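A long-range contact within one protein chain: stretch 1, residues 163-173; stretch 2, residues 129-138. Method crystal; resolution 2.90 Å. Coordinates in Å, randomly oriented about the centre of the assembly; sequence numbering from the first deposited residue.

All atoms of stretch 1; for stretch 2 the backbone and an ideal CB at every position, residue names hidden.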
# COMPACT_ATOMS: atom_id res chain seq x y z
N LYS A 163 -10.81 15.15 -20.81
CA LYS A 163 -9.76 15.56 -21.75
C LYS A 163 -8.67 16.37 -21.05
O LYS A 163 -7.48 16.21 -21.34
CB LYS A 163 -10.35 16.36 -22.91
CG LYS A 163 -9.40 16.58 -24.08
CD LYS A 163 -10.07 17.33 -25.22
CE LYS A 163 -9.17 17.41 -26.44
NZ LYS A 163 -7.97 18.26 -26.22
N PHE A 164 -9.08 17.23 -20.13
CA PHE A 164 -8.15 18.04 -19.34
C PHE A 164 -7.29 17.18 -18.41
O PHE A 164 -6.08 17.37 -18.33
CB PHE A 164 -8.91 19.09 -18.52
CG PHE A 164 -8.04 19.87 -17.58
CD1 PHE A 164 -7.21 20.88 -18.05
CD2 PHE A 164 -8.07 19.61 -16.21
CE1 PHE A 164 -6.41 21.61 -17.18
CE2 PHE A 164 -7.27 20.33 -15.33
CZ PHE A 164 -6.44 21.33 -15.82
N LEU A 165 -7.93 16.23 -17.72
CA LEU A 165 -7.26 15.41 -16.71
C LEU A 165 -6.27 14.41 -17.30
O LEU A 165 -5.15 14.29 -16.81
CB LEU A 165 -8.29 14.68 -15.85
CG LEU A 165 -9.14 15.56 -14.92
CD1 LEU A 165 -10.27 14.74 -14.31
CD2 LEU A 165 -8.30 16.21 -13.83
N GLN A 166 -6.67 13.70 -18.35
CA GLN A 166 -5.81 12.67 -18.95
C GLN A 166 -4.57 13.27 -19.64
O GLN A 166 -3.53 12.61 -19.73
CB GLN A 166 -6.60 11.79 -19.91
CG GLN A 166 -6.99 12.45 -21.23
CD GLN A 166 -7.85 11.57 -22.10
OE1 GLN A 166 -8.38 10.55 -21.66
NE2 GLN A 166 -8.00 11.96 -23.36
N GLU A 167 -4.70 14.50 -20.12
CA GLU A 167 -3.58 15.21 -20.74
C GLU A 167 -2.61 15.74 -19.69
O GLU A 167 -1.39 15.60 -19.83
CB GLU A 167 -4.09 16.36 -21.61
CG GLU A 167 -4.73 15.90 -22.91
CD GLU A 167 -5.39 17.02 -23.70
OE1 GLU A 167 -6.10 16.72 -24.68
OE2 GLU A 167 -5.21 18.21 -23.34
N LYS A 168 -3.15 16.34 -18.63
CA LYS A 168 -2.34 16.84 -17.51
C LYS A 168 -1.70 15.69 -16.73
O LYS A 168 -0.60 15.83 -16.20
CB LYS A 168 -3.19 17.70 -16.57
CG LYS A 168 -2.39 18.35 -15.45
CD LYS A 168 -3.23 19.36 -14.68
CE LYS A 168 -2.43 20.01 -13.57
NZ LYS A 168 -3.21 21.06 -12.85
N TYR A 169 -2.41 14.56 -16.66
CA TYR A 169 -1.92 13.36 -15.98
C TYR A 169 -1.94 12.17 -16.94
O TYR A 169 -2.92 11.44 -17.00
CB TYR A 169 -2.77 13.07 -14.74
CG TYR A 169 -2.87 14.24 -13.79
CD1 TYR A 169 -1.90 14.46 -12.81
CD2 TYR A 169 -3.93 15.14 -13.86
CE1 TYR A 169 -1.98 15.53 -11.94
CE2 TYR A 169 -4.02 16.22 -13.00
CZ TYR A 169 -3.05 16.41 -12.04
OH TYR A 169 -3.15 17.48 -11.19
N PRO A 170 -0.85 11.99 -17.71
CA PRO A 170 -0.74 10.89 -18.69
C PRO A 170 -0.91 9.48 -18.12
O PRO A 170 -1.23 8.55 -18.86
CB PRO A 170 0.69 11.05 -19.24
CG PRO A 170 1.02 12.49 -19.03
CD PRO A 170 0.33 12.87 -17.75
N SER A 171 -0.70 9.33 -16.81
CA SER A 171 -0.88 8.05 -16.13
C SER A 171 -2.33 7.53 -16.16
O SER A 171 -2.56 6.33 -16.03
CB SER A 171 -0.39 8.14 -14.68
OG SER A 171 -0.94 9.26 -14.03
N ILE A 172 -3.29 8.44 -16.33
CA ILE A 172 -4.70 8.06 -16.43
C ILE A 172 -4.96 7.31 -17.74
O ILE A 172 -4.75 7.85 -18.83
CB ILE A 172 -5.64 9.28 -16.35
CG1 ILE A 172 -5.50 9.98 -14.99
CG2 ILE A 172 -7.09 8.86 -16.56
CD1 ILE A 172 -6.14 11.35 -14.93
N LYS A 173 -5.41 6.06 -17.63
CA LYS A 173 -5.67 5.20 -18.79
C LYS A 173 -7.15 5.13 -19.17
O LYS A 173 -7.48 4.70 -20.28
CB LYS A 173 -5.14 3.79 -18.53
CG LYS A 173 -3.67 3.72 -18.14
CD LYS A 173 -2.76 4.33 -19.20
CE LYS A 173 -1.30 4.15 -18.84
NZ LYS A 173 -0.40 4.88 -19.78
N UNK A 129 -10.89 15.13 -7.29
CA UNK A 129 -10.14 14.20 -8.14
C UNK A 129 -8.71 14.66 -8.38
O UNK A 129 -7.77 13.88 -8.25
CB UNK A 129 -10.85 14.02 -9.48
N UNK A 130 -8.55 15.94 -8.72
CA UNK A 130 -7.23 16.51 -9.02
C UNK A 130 -6.31 16.54 -7.80
O UNK A 130 -5.09 16.53 -7.95
CB UNK A 130 -7.39 17.93 -9.57
N UNK A 131 -6.90 16.58 -6.61
CA UNK A 131 -6.14 16.42 -5.37
C UNK A 131 -5.50 15.03 -5.30
O UNK A 131 -4.32 14.89 -4.99
CB UNK A 131 -7.04 16.65 -4.16
N UNK A 132 -6.29 14.00 -5.61
CA UNK A 132 -5.82 12.61 -5.58
C UNK A 132 -4.85 12.28 -6.72
O UNK A 132 -3.96 11.45 -6.55
CB UNK A 132 -7.02 11.66 -5.64
N UNK A 133 -5.03 12.92 -7.87
CA UNK A 133 -4.16 12.69 -9.02
C UNK A 133 -2.74 13.23 -8.79
O UNK A 133 -1.76 12.58 -9.17
CB UNK A 133 -4.77 13.34 -10.27
N UNK A 134 -2.64 14.40 -8.17
CA UNK A 134 -1.34 14.95 -7.76
C UNK A 134 -0.70 14.08 -6.68
O UNK A 134 0.52 13.91 -6.65
CB UNK A 134 -1.50 16.38 -7.25
N UNK A 135 -1.54 13.52 -5.81
CA UNK A 135 -1.08 12.66 -4.72
C UNK A 135 -0.50 11.36 -5.26
O UNK A 135 0.58 10.93 -4.84
CB UNK A 135 -2.23 12.36 -3.75
N UNK A 136 -1.21 10.73 -6.19
CA UNK A 136 -0.76 9.48 -6.83
C UNK A 136 0.49 9.71 -7.68
O UNK A 136 1.35 8.84 -7.77
CB UNK A 136 -1.88 8.89 -7.70
N UNK A 137 0.58 10.89 -8.30
CA UNK A 137 1.73 11.25 -9.13
C UNK A 137 3.02 11.31 -8.32
O UNK A 137 4.07 10.84 -8.78
CB UNK A 137 1.49 12.60 -9.81
N UNK A 138 2.95 11.90 -7.13
CA UNK A 138 4.12 12.08 -6.28
C UNK A 138 4.69 10.77 -5.73
O UNK A 138 5.90 10.65 -5.53
CB UNK A 138 3.76 13.00 -5.11

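Stretch 2 is one continuous helix. It runs nearly parallel to helix 163-168, with 13° between the two directions and 11.7 Å between the axes at closest approach.

Position 129 points its CB sideways. The ideal CB lies 4.9 Å from Leu165 CD1, so a small or apolar residue would suit. It is Ala129, which makes no close contact.

Position 130 is also sideways. Its ideal CB is 4.7 Å from Leu165 CD2 and 4.6 Å from Tyr169 OH. The extended Lys168 brings a positive charge to this side, so an acidic or a long polar side chain would fit. The residue is Glu130. Its end turns nearer stretch 1, and Lys168 NZ donates a hydrogen bond to Glu130 OE1 at 2.8 Å, as part of a salt bridge. The same OE1 lies at the edge of the Phe164 ring, 3.7 Å from CE2. Glu130 CG packs 3.2 Å from Tyr169 OH.

Position 131 points away and 132 is out of reach. Stretch 1 sets no preference at either. They are Tyr131 and Trp132.

Position 133 points toward stretch 1. Its ideal CB is 3.9 Å from Tyr169 CE1 and 5.3 Å from Ile172 CD1. An aromatic ring and an aliphatic tip lie nearby, so Leu, Ile or Met would all be reasonable. It is Leu133. Its CB sits over the Tyr169 ring, 3.8 Å from the centroid and 4° off the normal, a CH-pi contact. Leu133 CD1 meets Leu165 CD2 at 3.8 Å, and Leu133 CD2 meets Ile172 CD1 at 3.6 Å.

Position 134 is sideways, with its ideal CB 4.4 Å from Tyr169 OH. A long chain with an aliphatic stem could pass the hydroxyl; a polar one would also do. It is Lys134, whose CG lies 3.2 Å from Tyr169 OH. Its amine bonds elsewhere in the structure.

Position 136 points toward stretch 1, but nothing lies within 5.5 Å of its ideal CB. Stretch 1 sets little preference here. Ile136 makes no contact; its CG2 comes nearest, 5.8 Å from Ser171 OG.

Position 137 points toward stretch 1, with its ideal CB 4.9 Å from Tyr169 CD1. The ring and the carbonyl oxygen of Lys168 favour a long, flat or donor-bearing side chain. Arg137 lays a guanidinium face over Tyr169 CE1, 3.8 Å from NH1. A water links Arg137 NH1 (2.9 Å from the water O) to Lys168 O (3.0 Å from it).

Positions 135 and 138 are out of reach; they are His135 and Ser138.

Stretch 2 (129-138) AEYWLKHIRS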
# COMPACT_ATOMS: atom_id res chain seq x y z
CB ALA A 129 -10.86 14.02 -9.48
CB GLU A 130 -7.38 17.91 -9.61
CG GLU A 130 -6.14 18.41 -10.33
CD GLU A 130 -6.40 19.64 -11.18
OE1 GLU A 130 -5.59 19.90 -12.09
OE2 GLU A 130 -7.42 20.33 -10.95
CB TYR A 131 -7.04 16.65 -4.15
CG TYR A 131 -6.53 16.05 -2.85
CD1 TYR A 131 -5.53 16.68 -2.11
CD2 TYR A 131 -7.05 14.85 -2.36
CE1 TYR A 131 -5.06 16.13 -0.93
CE2 TYR A 131 -6.59 14.30 -1.18
CZ TYR A 131 -5.60 14.94 -0.47
OH TYR A 131 -5.15 14.39 0.71
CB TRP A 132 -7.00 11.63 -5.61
CG TRP A 132 -7.62 11.40 -4.27
CD1 TRP A 132 -8.83 11.87 -3.83
CD2 TRP A 132 -7.07 10.65 -3.18
NE1 TRP A 132 -9.06 11.45 -2.54
CE2 TRP A 132 -7.99 10.70 -2.12
CE3 TRP A 132 -5.88 9.93 -3.01
CZ2 TRP A 132 -7.77 10.07 -0.90
CZ3 TRP A 132 -5.65 9.30 -1.79
CH2 TRP A 132 -6.59 9.38 -0.75
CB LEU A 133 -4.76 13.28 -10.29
CG LEU A 133 -6.01 12.56 -10.82
CD1 LEU A 133 -6.72 13.41 -11.85
CD2 LEU A 133 -5.65 11.19 -11.39
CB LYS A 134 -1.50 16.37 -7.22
CG LYS A 134 -1.85 17.40 -8.27
CD LYS A 134 -2.00 18.79 -7.66
CE LYS A 134 -2.47 19.80 -8.69
NZ LYS A 134 -2.58 21.17 -8.13
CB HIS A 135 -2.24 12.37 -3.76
CG HIS A 135 -1.81 11.88 -2.41
ND1 HIS A 135 -1.76 10.55 -2.09
CD2 HIS A 135 -1.41 12.56 -1.31
CE1 HIS A 135 -1.34 10.41 -0.84
NE2 HIS A 135 -1.12 11.62 -0.34
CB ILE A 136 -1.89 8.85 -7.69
CG1 ILE A 136 -3.04 8.39 -6.79
CG2 ILE A 136 -1.37 7.66 -8.49
CD1 ILE A 136 -4.35 8.20 -7.53
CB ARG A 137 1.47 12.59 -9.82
CG ARG A 137 2.58 13.04 -10.77
CD ARG A 137 2.22 14.34 -11.46
NE ARG A 137 2.07 15.45 -10.51
CZ ARG A 137 1.71 16.69 -10.84
NH1 ARG A 137 1.47 17.01 -12.11
NH2 ARG A 137 1.60 17.62 -9.90
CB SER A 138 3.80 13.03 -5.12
OG SER A 138 2.75 12.52 -4.32
O HOH W 1 1.65 15.21 -14.36
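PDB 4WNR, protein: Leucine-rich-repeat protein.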